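Local coordinates for protein serpin-ZX (Arabidopsis thaliana, PDB 3LE2) that inhibits the proteases metacaspase-9 and RD21A through its reactive centre loop, being cleaved there and trapping metacaspase-9 covalently, and so restrains programmed cell death, at residues K93-W101 with V140-L151; D218-P226 with S237-A245. All coordinates share one frame; numbering follows the deposited sequence.

Two parts of the serpin scaffold are described, with centres 32 Å apart on opposite sides of the chain's centre and nearest atoms about 10 Å apart, so they do not touch. Interaction 1 (93-101 with 140-151) is the packing of a helix on a strand of sheet A, the sheet that in serpins receives the cleaved reactive centre loop. Interaction 2 (218-226 with 237-245) is a strand pair of the hydrophobic core sheet B. Both lie away from the reactive bond Arg353-Gly354, yet Lys221 of interaction 2 reaches the backbone oxygen of Asp363, the last residue of the reactive centre loop region. Acetate and sulfate near interaction 2 probably come from the crystallisation liquor.

Interaction 1 of 2, residues K93-W101 with V140-L151; sequences KLSVANGAW and VNSWAEKETNGL
Trp101 drives the edge of its six-membered ring into the face of Trp143, a T-shaped pair with planes at 80°, and the atom that makes the approach is Trp101 CH2, 3.4 Å from Trp143 CE3. One face of Trp101 carries Val140 CG2, a CH-pi contact 3.8 Å from the centroid of the five-membered ring. On the opposite face of Trp143 lies Glu147 CG, 3.5 Å above the plane, so the Trp143 indole lies between a strand residue and a residue one turn further along its own helix. With CG of Trp143 swung opposite its own amide nitrogen (chi1 171°), the ring edge reaches the strand, where CH2 comes within 3.3 Å of Asn98 N. Ala97 CB fits beside it, 4.0 Å from Trp143 CZ3. A water accepts from Asn98 N at 3.0 Å and donates weakly to Glu147 OE1. Beyond, Ser95 OG packs against the backbone of Thr148, 3.1 Å from its CA; Thr148 OG1 donates to Ala144 O at 3.0 Å and also bonds Ile152 N. A Schellman motif with Asn149 at C-prime ends the helix there. The axes of strand 93-101 and helix 140-147 run roughly antiparallel, at 148°. Strand 93-103 sits between strands 123-127 and 167-176, and helix 129-147, helix F of the serpins, packs on this part of sheet A.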
ATOM      1  N   LYS A  93      11.855   8.582  -1.454  1.00 37.14           N
ATOM      2  CA  LYS A  93      11.375   9.015  -2.739  1.00 33.35           C
ATOM      3  C   LYS A  93      10.005   8.395  -2.903  1.00 33.64           C
ATOM      4  O   LYS A  93       9.845   7.184  -2.741  1.00 30.33           O
ATOM      5  CB  LYS A  93      12.312   8.509  -3.835  1.00 35.04           C
ATOM      6  CG  LYS A  93      11.823   8.770  -5.260  1.00 42.25           C
ATOM      7  CD  LYS A  93      11.925  10.253  -5.585  1.00 47.42           C
ATOM      8  CE  LYS A  93      11.401  10.584  -6.965  1.00 39.59           C
ATOM      9  NZ  LYS A  93      11.340  12.069  -7.119  1.00 51.37           N
ATOM     10  N   LEU A  94       9.022   9.235  -3.197  1.00 31.35           N
ATOM     11  CA  LEU A  94       7.672   8.784  -3.496  1.00 29.95           C
ATOM     12  C   LEU A  94       7.234   9.462  -4.763  1.00 36.75           C
ATOM     13  O   LEU A  94       7.547  10.632  -4.993  1.00 29.23           O
ATOM     14  CB  LEU A  94       6.671   9.160  -2.393  1.00 25.48           C
ATOM     15  CG  LEU A  94       6.675   8.400  -1.065  1.00 36.30           C
ATOM     16  CD1 LEU A  94       7.761   8.925  -0.129  1.00 31.15           C
ATOM     17  CD2 LEU A  94       5.298   8.523  -0.410  1.00 28.92           C
ATOM     18  N   SER A  95       6.492   8.722  -5.578  1.00 36.61           N
ATOM     19  CA  SER A  95       5.936   9.262  -6.800  1.00 34.25           C
ATOM     20  C   SER A  95       4.549   8.659  -7.007  1.00 38.30           C
ATOM     21  O   SER A  95       4.359   7.447  -6.865  1.00 37.52           O
ATOM     22  CB  SER A  95       6.860   8.949  -7.979  1.00 33.15           C
ATOM     23  OG  SER A  95       6.372   9.574  -9.145  1.00 47.81           O
ATOM     24  N   VAL A  96       3.584   9.511  -7.331  1.00 38.55           N
ATOM     25  CA  VAL A  96       2.187   9.110  -7.423  1.00 36.36           C
ATOM     26  C   VAL A  96       1.634   9.323  -8.829  1.00 43.73           C
ATOM     27  O   VAL A  96       1.922  10.329  -9.477  1.00 43.77           O
ATOM     28  CB  VAL A  96       1.327   9.938  -6.466  1.00 45.01           C
ATOM     29  CG1 VAL A  96      -0.154   9.706  -6.750  1.00 41.36           C
ATOM     30  CG2 VAL A  96       1.688   9.632  -5.016  1.00 35.24           C
ATOM     31  N   ALA A  97       0.845   8.367  -9.299  1.00 41.40           N
ATOM     32  CA  ALA A  97       0.122   8.520 -10.549  1.00 36.37           C
ATOM     33  C   ALA A  97      -1.353   8.305 -10.258  1.00 34.96           C
ATOM     34  O   ALA A  97      -1.750   7.268  -9.727  1.00 33.40           O
ATOM     35  CB  ALA A  97       0.613   7.525 -11.593  1.00 31.12           C
ATOM     36  N   ASN A  98      -2.163   9.283 -10.626  1.00 29.98           N
ATOM     37  CA  ASN A  98      -3.564   9.247 -10.273  1.00 35.04           C
ATOM     38  C   ASN A  98      -4.463   9.879 -11.337  1.00 27.47           C
ATOM     39  O   ASN A  98      -4.401  11.086 -11.593  1.00 32.89           O
ATOM     40  CB  ASN A  98      -3.741   9.924  -8.915  1.00 36.47           C
ATOM     41  CG  ASN A  98      -5.082   9.664  -8.328  1.00 36.14           C
ATOM     42  OD1 ASN A  98      -5.618   8.561  -8.443  1.00 41.77           O
ATOM     43  ND2 ASN A  98      -5.659  10.681  -7.718  1.00 43.85           N
ATOM     44  N   GLY A  99      -5.295   9.065 -11.972  1.00 30.24           N
ATOM     45  CA  GLY A  99      -6.075   9.561 -13.093  1.00 26.85           C
ATOM     46  C   GLY A  99      -7.346   8.793 -13.391  1.00 32.14           C
ATOM     47  O   GLY A  99      -7.495   7.630 -13.003  1.00 30.83           O
ATOM     48  N   ALA A 100      -8.267   9.462 -14.084  1.00 30.62           N
ATOM     49  CA  ALA A 100      -9.500   8.841 -14.536  1.00 31.38           C
ATOM     50  C   ALA A 100      -9.701   9.067 -16.034  1.00 28.14           C
ATOM     51  O   ALA A 100      -9.453  10.148 -16.551  1.00 31.00           O
ATOM     52  CB  ALA A 100     -10.681   9.402 -13.758  1.00 37.74           C
ATOM     53  N   TRP A 101     -10.149   8.031 -16.724  1.00 34.45           N
ATOM     54  CA  TRP A 101     -10.458   8.125 -18.141  1.00 34.01           C
ATOM     55  C   TRP A 101     -11.870   7.623 -18.366  1.00 27.53           C
ATOM     56  O   TRP A 101     -12.287   6.611 -17.802  1.00 29.74           O
ATOM     57  CB  TRP A 101      -9.486   7.271 -18.972  1.00 37.26           C
ATOM     58  CG  TRP A 101      -8.130   7.907 -19.242  1.00 38.38           C
ATOM     59  CD1 TRP A 101      -7.705   8.479 -20.416  1.00 37.66           C
ATOM     60  CD2 TRP A 101      -7.035   8.029 -18.321  1.00 31.91           C
ATOM     61  NE1 TRP A 101      -6.416   8.949 -20.277  1.00 36.22           N
ATOM     62  CE2 TRP A 101      -5.982   8.679 -19.005  1.00 36.28           C
ATOM     63  CE3 TRP A 101      -6.841   7.644 -16.986  1.00 33.24           C
ATOM     64  CZ2 TRP A 101      -4.757   8.952 -18.400  1.00 32.86           C
ATOM     65  CZ3 TRP A 101      -5.630   7.918 -16.389  1.00 29.79           C
ATOM     66  CH2 TRP A 101      -4.603   8.571 -17.094  1.00 32.60           C
ATOM     67  N   VAL A 140      -2.410   5.466 -21.494  1.00 27.13           N
ATOM     68  CA  VAL A 140      -2.511   5.530 -20.033  1.00 31.56           C
ATOM     69  C   VAL A 140      -1.196   5.072 -19.411  1.00 28.86           C
ATOM     70  O   VAL A 140      -0.688   5.682 -18.461  1.00 27.00           O
ATOM     71  CB  VAL A 140      -3.684   4.675 -19.498  1.00 32.51           C
ATOM     72  CG1 VAL A 140      -3.688   4.651 -17.991  1.00 27.98           C
ATOM     73  CG2 VAL A 140      -5.026   5.196 -20.024  1.00 27.35           C
ATOM     74  N   ASN A 141      -0.625   4.011 -19.970  1.00 28.64           N
ATOM     75  CA  ASN A 141       0.674   3.549 -19.495  1.00 32.50           C
ATOM     76  C   ASN A 141       1.793   4.580 -19.666  1.00 31.54           C
ATOM     77  O   ASN A 141       2.573   4.803 -18.746  1.00 30.84           O
ATOM     78  CB  ASN A 141       1.037   2.189 -20.095  1.00 26.25           C
ATOM     79  CG  ASN A 141       0.320   1.063 -19.392  1.00 32.08           C
ATOM     80  OD1 ASN A 141      -0.127   1.229 -18.263  1.00 30.29           O
ATOM     81  ND2 ASN A 141       0.183  -0.077 -20.052  1.00 35.08           N
ATOM     82  N   SER A 142       1.851   5.222 -20.828  1.00 26.01           N
ATOM     83  CA  SER A 142       2.854   6.253 -21.072  1.00 30.77           C
ATOM     84  C   SER A 142       2.659   7.408 -20.103  1.00 35.57           C
ATOM     85  O   SER A 142       3.618   7.956 -19.553  1.00 34.55           O
ATOM     86  CB  SER A 142       2.767   6.770 -22.524  1.00 30.72           C
ATOM     87  OG  SER A 142       3.189   5.783 -23.461  1.00 32.01           O
ATOM     88  N   TRP A 143       1.400   7.783 -19.909  1.00 31.77           N
ATOM     89  CA  TRP A 143       1.059   8.822 -18.951  1.00 37.63           C
ATOM     90  C   TRP A 143       1.556   8.506 -17.526  1.00 36.36           C
ATOM     91  O   TRP A 143       2.180   9.344 -16.879  1.00 41.01           O
ATOM     92  CB  TRP A 143      -0.451   9.050 -18.953  1.00 34.93           C
ATOM     93  CG  TRP A 143      -0.894   9.941 -17.851  1.00 48.02           C
ATOM     94  CD1 TRP A 143      -0.976  11.309 -17.877  1.00 41.68           C
ATOM     95  CD2 TRP A 143      -1.298   9.538 -16.539  1.00 37.87           C
ATOM     96  NE1 TRP A 143      -1.418  11.773 -16.667  1.00 38.20           N
ATOM     97  CE2 TRP A 143      -1.628  10.707 -15.829  1.00 42.25           C
ATOM     98  CE3 TRP A 143      -1.432   8.299 -15.903  1.00 41.93           C
ATOM     99  CZ2 TRP A 143      -2.074  10.677 -14.509  1.00 41.71           C
ATOM    100  CZ3 TRP A 143      -1.873   8.268 -14.595  1.00 42.39           C
ATOM    101  CH2 TRP A 143      -2.190   9.450 -13.912  1.00 40.49           C
ATOM    102  N   ALA A 144       1.277   7.300 -17.040  1.00 33.08           N
ATOM    103  CA  ALA A 144       1.723   6.911 -15.704  1.00 26.45           C
ATOM    104  C   ALA A 144       3.239   6.914 -15.607  1.00 36.54           C
ATOM    105  O   ALA A 144       3.802   7.260 -14.569  1.00 35.12           O
ATOM    106  CB  ALA A 144       1.174   5.553 -15.325  1.00 27.91           C
ATOM    107  N   GLU A 145       3.899   6.521 -16.692  1.00 38.10           N
ATOM    108  CA  GLU A 145       5.355   6.510 -16.732  1.00 38.49           C
ATOM    109  C   GLU A 145       5.880   7.935 -16.634  1.00 37.38           C
ATOM    110  O   GLU A 145       6.869   8.204 -15.945  1.00 36.60           O
ATOM    111  CB  GLU A 145       5.859   5.844 -18.020  1.00 43.80           C
ATOM    112  CG  GLU A 145       7.368   5.644 -18.070  1.00 44.18           C
ATOM    113  CD  GLU A 145       7.844   5.009 -19.378  1.00 55.70           C
ATOM    114  OE1 GLU A 145       6.996   4.727 -20.254  1.00 41.95           O
ATOM    115  OE2 GLU A 145       9.068   4.796 -19.528  1.00 47.69           O
ATOM    116  N   LYS A 146       5.201   8.849 -17.321  1.00 39.17           N
ATOM    117  CA  LYS A 146       5.566  10.259 -17.296  1.00 42.79           C
ATOM    118  C   LYS A 146       5.393  10.849 -15.894  1.00 48.70           C
ATOM    119  O   LYS A 146       6.235  11.616 -15.431  1.00 51.86           O
ATOM    120  CB  LYS A 146       4.733  11.045 -18.317  1.00 52.82           C
ATOM    121  CG  LYS A 146       5.102  12.525 -18.443  1.00 58.53           C
ATOM    122  CD  LYS A 146       4.251  13.218 -19.508  1.00 77.53           C
ATOM    123  CE  LYS A 146       4.620  14.695 -19.657  1.00 87.77           C
ATOM    124  NZ  LYS A 146       3.795  15.398 -20.687  1.00 71.14           N
ATOM    125  N   GLU A 147       4.303  10.479 -15.224  1.00 45.85           N
ATOM    126  CA  GLU A 147       4.002  11.010 -13.900  1.00 41.94           C
ATOM    127  C   GLU A 147       4.992  10.503 -12.859  1.00 53.42           C
ATOM    128  O   GLU A 147       5.296  11.206 -11.895  1.00 54.29           O
ATOM    129  CB  GLU A 147       2.573  10.658 -13.471  1.00 33.74           C
ATOM    130  CG  GLU A 147       1.490  11.484 -14.138  1.00 43.04           C
ATOM    131  CD  GLU A 147       1.506  12.950 -13.711  1.00 57.18           C
ATOM    132  OE1 GLU A 147       1.418  13.228 -12.492  1.00 50.12           O
ATOM    133  OE2 GLU A 147       1.594  13.830 -14.597  1.00 49.62           O
ATOM    134  N   THR A 148       5.493   9.284 -13.047  1.00 48.63           N
ATOM    135  CA  THR A 148       6.427   8.702 -12.085  1.00 44.42           C
ATOM    136  C   THR A 148       7.863   8.723 -12.586  1.00 48.43           C
ATOM    137  O   THR A 148       8.667   7.872 -12.201  1.00 50.71           O
ATOM    138  CB  THR A 148       6.072   7.241 -11.729  1.00 52.22           C
ATOM    139  OG1 THR A 148       6.193   6.411 -12.893  1.00 46.18           O
ATOM    140  CG2 THR A 148       4.652   7.143 -11.138  1.00 44.66           C
ATOM    141  N   ASN A 149       8.175   9.675 -13.461  1.00 50.85           N
ATOM    142  CA  ASN A 149       9.544   9.843 -13.939  1.00 52.07           C
ATOM    143  C   ASN A 149      10.150   8.519 -14.407  1.00 47.59           C
ATOM    144  O   ASN A 149      11.325   8.246 -14.175  1.00 43.89           O
ATOM    145  CB  ASN A 149      10.416  10.443 -12.832  1.00 49.09           C
ATOM    146  CG  ASN A 149       9.711  11.556 -12.073  1.00 68.55           C
ATOM    147  OD1 ASN A 149       9.385  12.596 -12.650  1.00 66.23           O
ATOM    148  ND2 ASN A 149       9.466  11.341 -10.770  1.00 65.28           N
ATOM    149  N   GLY A 150       9.338   7.686 -15.043  1.00 50.58           N
ATOM    150  CA  GLY A 150       9.818   6.417 -15.565  1.00 50.79           C
ATOM    151  C   GLY A 150       9.913   5.284 -14.554  1.00 49.38           C
ATOM    152  O   GLY A 150      10.315   4.175 -14.898  1.00 48.25           O
ATOM    153  N   LEU A 151       9.538   5.548 -13.305  1.00 51.80           N
ATOM    154  CA  LEU A 151       9.693   4.545 -12.256  1.00 56.69           C
ATOM    155  C   LEU A 151       8.676   3.411 -12.413  1.00 55.14           C
ATOM    156  O   LEU A 151       9.019   2.224 -12.331  1.00 50.48           O
ATOM    157  CB  LEU A 151       9.607   5.203 -10.874  1.00 46.70           C
ATOM    158  CG  LEU A 151      10.722   6.242 -10.632  1.00 58.43           C
ATOM    159  CD1 LEU A 151      10.503   7.144  -9.368  1.00 45.20           C
ATOM    160  CD2 LEU A 151      12.081   5.545 -10.599  1.00 39.44           C
TER
HETATM  161  O   HOH W   1      -1.431  12.132 -11.118  1.00 44.74           O

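Interaction 2 of 2, residues D218-P226 with S237-A245; sequences DGFKVLGLP and SMYFYLPDA. With ACT (acetate ion), chain C; SO4 (sulfate ion), chain B.
Leu223 and Phe240 form the middle hydrogen-bonded pair of an antiparallel ladder, in a beta hairpin (strands 220-226 and 236-243) of serpin sheet B: Phe240 N donates to Leu223 O at 2.8 Å, and Leu223 N returns a bond to Phe240 O at 3.0 Å. Lys221 with Leu242 and Leu225 with Met238 repeat the pattern. Asp244 N to Gly219 O, 2.9 Å, extends the ladder past the strand ends.

Apolar contacts fall on two faces. On one, Phe240 runs alongside Leu223 (CD2 to CD2, 3.8 Å), while Leu225 CD1 reaches Phe240 CE2 at 3.6 Å; Phe364 joins this cluster. On the other, Val222 leans on Tyr241, with Val222 CG2 3.6 Å from Tyr241 CD1 and Val222 CG1 above the ring near the rim, and Leu252 of helix 249-258 also touches Tyr241. Tyr239 CD1 rests on Gly224 CA at 3.5 Å.

Small ions and outside partners meet further polar groups: backbone Asp218 N donates to sulfate O2 at 2.9 Å, and an acetate lies at the ring edge of Tyr239, whose hydroxyl bonds Asn377. Six of the seven cross-strand backbone bonds join the strands and fix their register; the seventh, Asp244 N to Gly219 O, lies at the exposed loop end. Side-chain contacts bury Leu223, Leu225 and Phe240 on one face, Val222 and Tyr241 on the other.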
ATOM      1  N   ASP A 218       1.926 -13.850  20.995  1.00 29.73           N
ATOM      2  CA  ASP A 218       1.476 -15.224  20.992  1.00 34.21           C
ATOM      3  C   ASP A 218       1.321 -15.713  19.541  1.00 30.95           C
ATOM      4  O   ASP A 218       0.335 -15.403  18.871  1.00 33.20           O
ATOM      5  CB  ASP A 218       0.156 -15.325  21.771  1.00 37.18           C
ATOM      6  CG  ASP A 218      -0.338 -16.758  21.919  1.00 41.18           C
ATOM      7  OD1 ASP A 218       0.396 -17.683  21.505  1.00 32.96           O
ATOM      8  OD2 ASP A 218      -1.456 -16.948  22.455  1.00 35.42           O
ATOM      9  N   GLY A 219       2.314 -16.446  19.054  1.00 28.96           N
ATOM     10  CA  GLY A 219       2.248 -17.045  17.732  1.00 31.85           C
ATOM     11  C   GLY A 219       3.008 -16.340  16.620  1.00 31.81           C
ATOM     12  O   GLY A 219       3.058 -16.838  15.489  1.00 30.11           O
ATOM     13  N   PHE A 220       3.584 -15.177  16.920  1.00 29.31           N
ATOM     14  CA  PHE A 220       4.277 -14.397  15.900  1.00 26.01           C
ATOM     15  C   PHE A 220       5.198 -13.359  16.492  1.00 25.71           C
ATOM     16  O   PHE A 220       5.200 -13.128  17.693  1.00 33.03           O
ATOM     17  CB  PHE A 220       3.280 -13.704  14.971  1.00 20.76           C
ATOM     18  CG  PHE A 220       2.363 -12.736  15.670  1.00 29.60           C
ATOM     19  CD1 PHE A 220       1.232 -13.189  16.347  1.00 28.05           C
ATOM     20  CD2 PHE A 220       2.619 -11.369  15.644  1.00 29.80           C
ATOM     21  CE1 PHE A 220       0.377 -12.290  16.987  1.00 27.04           C
ATOM     22  CE2 PHE A 220       1.765 -10.465  16.295  1.00 26.56           C
ATOM     23  CZ  PHE A 220       0.646 -10.929  16.951  1.00 24.54           C
ATOM     24  N   LYS A 221       5.988 -12.738  15.630  1.00 26.80           N
ATOM     25  CA  LYS A 221       6.844 -11.641  16.032  1.00 29.18           C
ATOM     26  C   LYS A 221       6.706 -10.473  15.069  1.00 28.88           C
ATOM     27  O   LYS A 221       6.264 -10.640  13.929  1.00 22.99           O
ATOM     28  CB  LYS A 221       8.287 -12.100  16.103  1.00 26.43           C
ATOM     29  CG  LYS A 221       8.542 -13.121  17.187  1.00 33.94           C
ATOM     30  CD  LYS A 221       9.910 -13.747  16.992  1.00 38.30           C
ATOM     31  CE  LYS A 221      10.030 -15.033  17.767  1.00 38.31           C
ATOM     32  NZ  LYS A 221      11.409 -15.572  17.633  1.00 41.60           N
ATOM     33  N   VAL A 222       7.060  -9.284  15.542  1.00 25.52           N
ATOM     34  CA  VAL A 222       7.060  -8.110  14.685  1.00 27.98           C
ATOM     35  C   VAL A 222       8.395  -7.378  14.725  1.00 30.55           C
ATOM     36  O   VAL A 222       8.969  -7.163  15.799  1.00 27.98           O
ATOM     37  CB  VAL A 222       5.940  -7.137  15.046  1.00 29.78           C
ATOM     38  CG1 VAL A 222       5.950  -5.947  14.082  1.00 24.06           C
ATOM     39  CG2 VAL A 222       4.598  -7.853  15.012  1.00 27.48           C
ATOM     40  N   LEU A 223       8.893  -7.027  13.539  1.00 28.82           N
ATOM     41  CA  LEU A 223      10.115  -6.239  13.409  1.00 27.09           C
ATOM     42  C   LEU A 223       9.782  -4.912  12.743  1.00 29.32           C
ATOM     43  O   LEU A 223       9.046  -4.883  11.764  1.00 27.34           O
ATOM     44  CB  LEU A 223      11.158  -6.986  12.585  1.00 28.78           C
ATOM     45  CG  LEU A 223      12.275  -6.118  11.992  1.00 29.00           C
ATOM     46  CD1 LEU A 223      13.252  -5.655  13.055  1.00 24.99           C
ATOM     47  CD2 LEU A 223      12.997  -6.880  10.895  1.00 27.12           C
ATOM     48  N   GLY A 224      10.280  -3.809  13.301  1.00 25.70           N
ATOM     49  CA  GLY A 224      10.127  -2.513  12.665  1.00 23.02           C
ATOM     50  C   GLY A 224      11.471  -2.036  12.144  1.00 24.46           C
ATOM     51  O   GLY A 224      12.467  -2.109  12.864  1.00 27.28           O
ATOM     52  N   LEU A 225      11.508  -1.576  10.895  1.00 29.60           N
ATOM     53  CA  LEU A 225      12.725  -0.975  10.306  1.00 28.29           C
ATOM     54  C   LEU A 225      12.442   0.436   9.807  1.00 26.49           C
ATOM     55  O   LEU A 225      11.900   0.604   8.715  1.00 27.81           O
ATOM     56  CB  LEU A 225      13.262  -1.810   9.132  1.00 26.54           C
ATOM     57  CG  LEU A 225      13.826  -3.216   9.365  1.00 25.96           C
ATOM     58  CD1 LEU A 225      14.229  -3.832   8.062  1.00 31.97           C
ATOM     59  CD2 LEU A 225      15.015  -3.201  10.299  1.00 25.22           C
ATOM     60  N   PRO A 226      12.811   1.453  10.600  1.00 23.58           N
ATOM     61  CA  PRO A 226      12.607   2.866  10.245  1.00 27.82           C
ATOM     62  C   PRO A 226      13.425   3.299   9.022  1.00 34.93           C
ATOM     63  O   PRO A 226      14.574   2.861   8.851  1.00 25.76           O
ATOM     64  CB  PRO A 226      13.128   3.636  11.477  1.00 24.62           C
ATOM     65  CG  PRO A 226      13.461   2.618  12.497  1.00 31.90           C
ATOM     66  CD  PRO A 226      13.612   1.296  11.828  1.00 21.65           C
ATOM     67  N   SER A 237       8.246   3.702   8.362  1.00 31.52           N
ATOM     68  CA  SER A 237       8.882   2.449   8.766  1.00 26.32           C
ATOM     69  C   SER A 237       8.264   1.285   7.998  1.00 24.05           C
ATOM     70  O   SER A 237       7.157   1.388   7.457  1.00 23.83           O
ATOM     71  CB  SER A 237       8.723   2.206  10.271  1.00 26.37           C
ATOM     72  OG  SER A 237       9.160   3.329  11.005  1.00 32.60           O
ATOM     73  N   MET A 238       8.986   0.179   7.952  1.00 24.74           N
ATOM     74  CA  MET A 238       8.442  -1.049   7.394  1.00 26.06           C
ATOM     75  C   MET A 238       8.340  -2.046   8.526  1.00 24.52           C
ATOM     76  O   MET A 238       9.256  -2.184   9.338  1.00 28.43           O
ATOM     77  CB  MET A 238       9.309  -1.602   6.239  1.00 24.36           C
ATOM     78  CG  MET A 238       8.847  -2.978   5.712  1.00 25.25           C
ATOM     79  SD  MET A 238       9.828  -3.636   4.345  1.00 31.30           S
ATOM     80  CE  MET A 238       9.162  -2.680   2.977  1.00 26.83           C
ATOM     81  N   TYR A 239       7.207  -2.723   8.594  1.00 21.49           N
ATOM     82  CA  TYR A 239       6.985  -3.698   9.632  1.00 22.26           C
ATOM     83  C   TYR A 239       6.867  -5.078   9.017  1.00 26.37           C
ATOM     84  O   TYR A 239       6.256  -5.250   7.944  1.00 25.41           O
ATOM     85  CB  TYR A 239       5.735  -3.333  10.445  1.00 25.81           C
ATOM     86  CG  TYR A 239       5.917  -2.034  11.204  1.00 27.92           C
ATOM     87  CD1 TYR A 239       6.641  -1.992  12.392  1.00 17.06           C
ATOM     88  CD2 TYR A 239       5.402  -0.850  10.707  1.00 24.69           C
ATOM     89  CE1 TYR A 239       6.841  -0.795  13.066  1.00 24.99           C
ATOM     90  CE2 TYR A 239       5.579   0.334  11.372  1.00 32.26           C
ATOM     91  CZ  TYR A 239       6.295   0.365  12.553  1.00 26.27           C
ATOM     92  OH  TYR A 239       6.450   1.570  13.189  1.00 28.15           O
ATOM     93  N   PHE A 240       7.478  -6.047   9.698  1.00 25.02           N
ATOM     94  CA  PHE A 240       7.464  -7.446   9.284  1.00 31.54           C
ATOM     95  C   PHE A 240       6.707  -8.239  10.331  1.00 29.98           C
ATOM     96  O   PHE A 240       7.045  -8.176  11.510  1.00 22.99           O
ATOM     97  CB  PHE A 240       8.888  -7.994   9.185  1.00 31.48           C
ATOM     98  CG  PHE A 240       9.754  -7.271   8.192  1.00 28.53           C
ATOM     99  CD1 PHE A 240      10.138  -7.886   7.016  1.00 28.24           C
ATOM    100  CD2 PHE A 240      10.189  -5.975   8.441  1.00 29.44           C
ATOM    101  CE1 PHE A 240      10.934  -7.232   6.100  1.00 25.93           C
ATOM    102  CE2 PHE A 240      10.984  -5.313   7.530  1.00 34.79           C
ATOM    103  CZ  PHE A 240      11.356  -5.944   6.357  1.00 31.73           C
ATOM    104  N   TYR A 241       5.681  -8.966   9.892  1.00 28.37           N
ATOM    105  CA  TYR A 241       4.882  -9.792  10.776  1.00 26.03           C
ATOM    106  C   TYR A 241       5.149 -11.247  10.454  1.00 28.00           C
ATOM    107  O   TYR A 241       4.689 -11.766   9.431  1.00 29.78           O
ATOM    108  CB  TYR A 241       3.393  -9.460  10.653  1.00 22.38           C
ATOM    109  CG  TYR A 241       3.115  -7.986  10.826  1.00 25.52           C
ATOM    110  CD1 TYR A 241       2.563  -7.479  12.015  1.00 33.58           C
ATOM    111  CD2 TYR A 241       3.411  -7.090   9.805  1.00 26.99           C
ATOM    112  CE1 TYR A 241       2.315  -6.107  12.167  1.00 30.55           C
ATOM    113  CE2 TYR A 241       3.170  -5.730   9.943  1.00 29.32           C
ATOM    114  CZ  TYR A 241       2.626  -5.241  11.114  1.00 30.16           C
ATOM    115  OH  TYR A 241       2.406  -3.887  11.208  1.00 27.81           O
ATOM    116  N   LEU A 242       5.885 -11.892  11.355  1.00 26.76           N
ATOM    117  CA  LEU A 242       6.436 -13.218  11.137  1.00 26.19           C
ATOM    118  C   LEU A 242       5.788 -14.291  12.024  1.00 27.02           C
ATOM    119  O   LEU A 242       6.043 -14.352  13.218  1.00 27.89           O
ATOM    120  CB  LEU A 242       7.939 -13.162  11.398  1.00 21.84           C
ATOM    121  CG  LEU A 242       8.807 -14.379  11.083  1.00 32.93           C
ATOM    122  CD1 LEU A 242       8.830 -14.635   9.590  1.00 28.20           C
ATOM    123  CD2 LEU A 242      10.224 -14.171  11.617  1.00 24.78           C
ATOM    124  N   PRO A 243       4.953 -15.158  11.432  1.00 29.94           N
ATOM    125  CA  PRO A 243       4.364 -16.266  12.190  1.00 22.38           C
ATOM    126  C   PRO A 243       5.464 -17.150  12.753  1.00 27.40           C
ATOM    127  O   PRO A 243       6.523 -17.242  12.136  1.00 27.74           O
ATOM    128  CB  PRO A 243       3.604 -17.057  11.125  1.00 24.66           C
ATOM    129  CG  PRO A 243       3.422 -16.118   9.989  1.00 26.81           C
ATOM    130  CD  PRO A 243       4.614 -15.224  10.002  1.00 26.48           C
ATOM    131  N   ASP A 244       5.228 -17.784  13.898  1.00 26.19           N
ATOM    132  CA  ASP A 244       6.184 -18.755  14.419  1.00 31.67           C
ATOM    133  C   ASP A 244       6.287 -19.939  13.460  1.00 33.67           C
ATOM    134  O   ASP A 244       7.383 -20.417  13.176  1.00 34.43           O
ATOM    135  CB  ASP A 244       5.769 -19.237  15.816  1.00 30.62           C
ATOM    136  CG  ASP A 244       5.825 -18.123  16.863  1.00 34.53           C
ATOM    137  OD1 ASP A 244       6.374 -17.044  16.562  1.00 33.76           O
ATOM    138  OD2 ASP A 244       5.325 -18.326  17.984  1.00 34.49           O
ATOM    139  N   ALA A 245       5.141 -20.402  12.961  1.00 29.47           N
ATOM    140  CA  ALA A 245       5.101 -21.554  12.051  1.00 35.35           C
ATOM    141  C   ALA A 245       5.396 -21.188  10.582  1.00 34.22           C
ATOM    142  O   ALA A 245       4.931 -20.160  10.071  1.00 32.02           O
ATOM    143  CB  ALA A 245       3.752 -22.286  12.171  1.00 28.47           C
TER
HETATM  144  C   ACT C 393       9.361   1.540  14.939  1.00 50.92           C
HETATM  145  O   ACT C 393       9.918   1.740  13.823  1.00 45.68           O
HETATM  146  OXT ACT C 393       8.961   0.371  15.168  1.00 40.26           O
HETATM  147  CH3 ACT C 393       9.187   2.634  15.954  1.00 43.40           C
HETATM  148  S   SO4 B 392      -0.196 -11.700  22.966  1.00 41.16           S
HETATM  149  O1  SO4 B 392      -0.976 -10.468  23.104  1.00 38.26           O
HETATM  150  O2  SO4 B 392      -0.309 -12.175  21.577  1.00 35.22           O
HETATM  151  O3  SO4 B 392       1.223 -11.483  23.277  1.00 38.00           O
HETATM  152  O4  SO4 B 392      -0.746 -12.662  23.928  1.00 36.82           O
HETATM  153  O   HOH W   2       4.757 -17.551  20.529  1.00 36.31           O
HETATM  154  O   HOH W   3       2.203 -19.468  13.517  1.00 36.94           O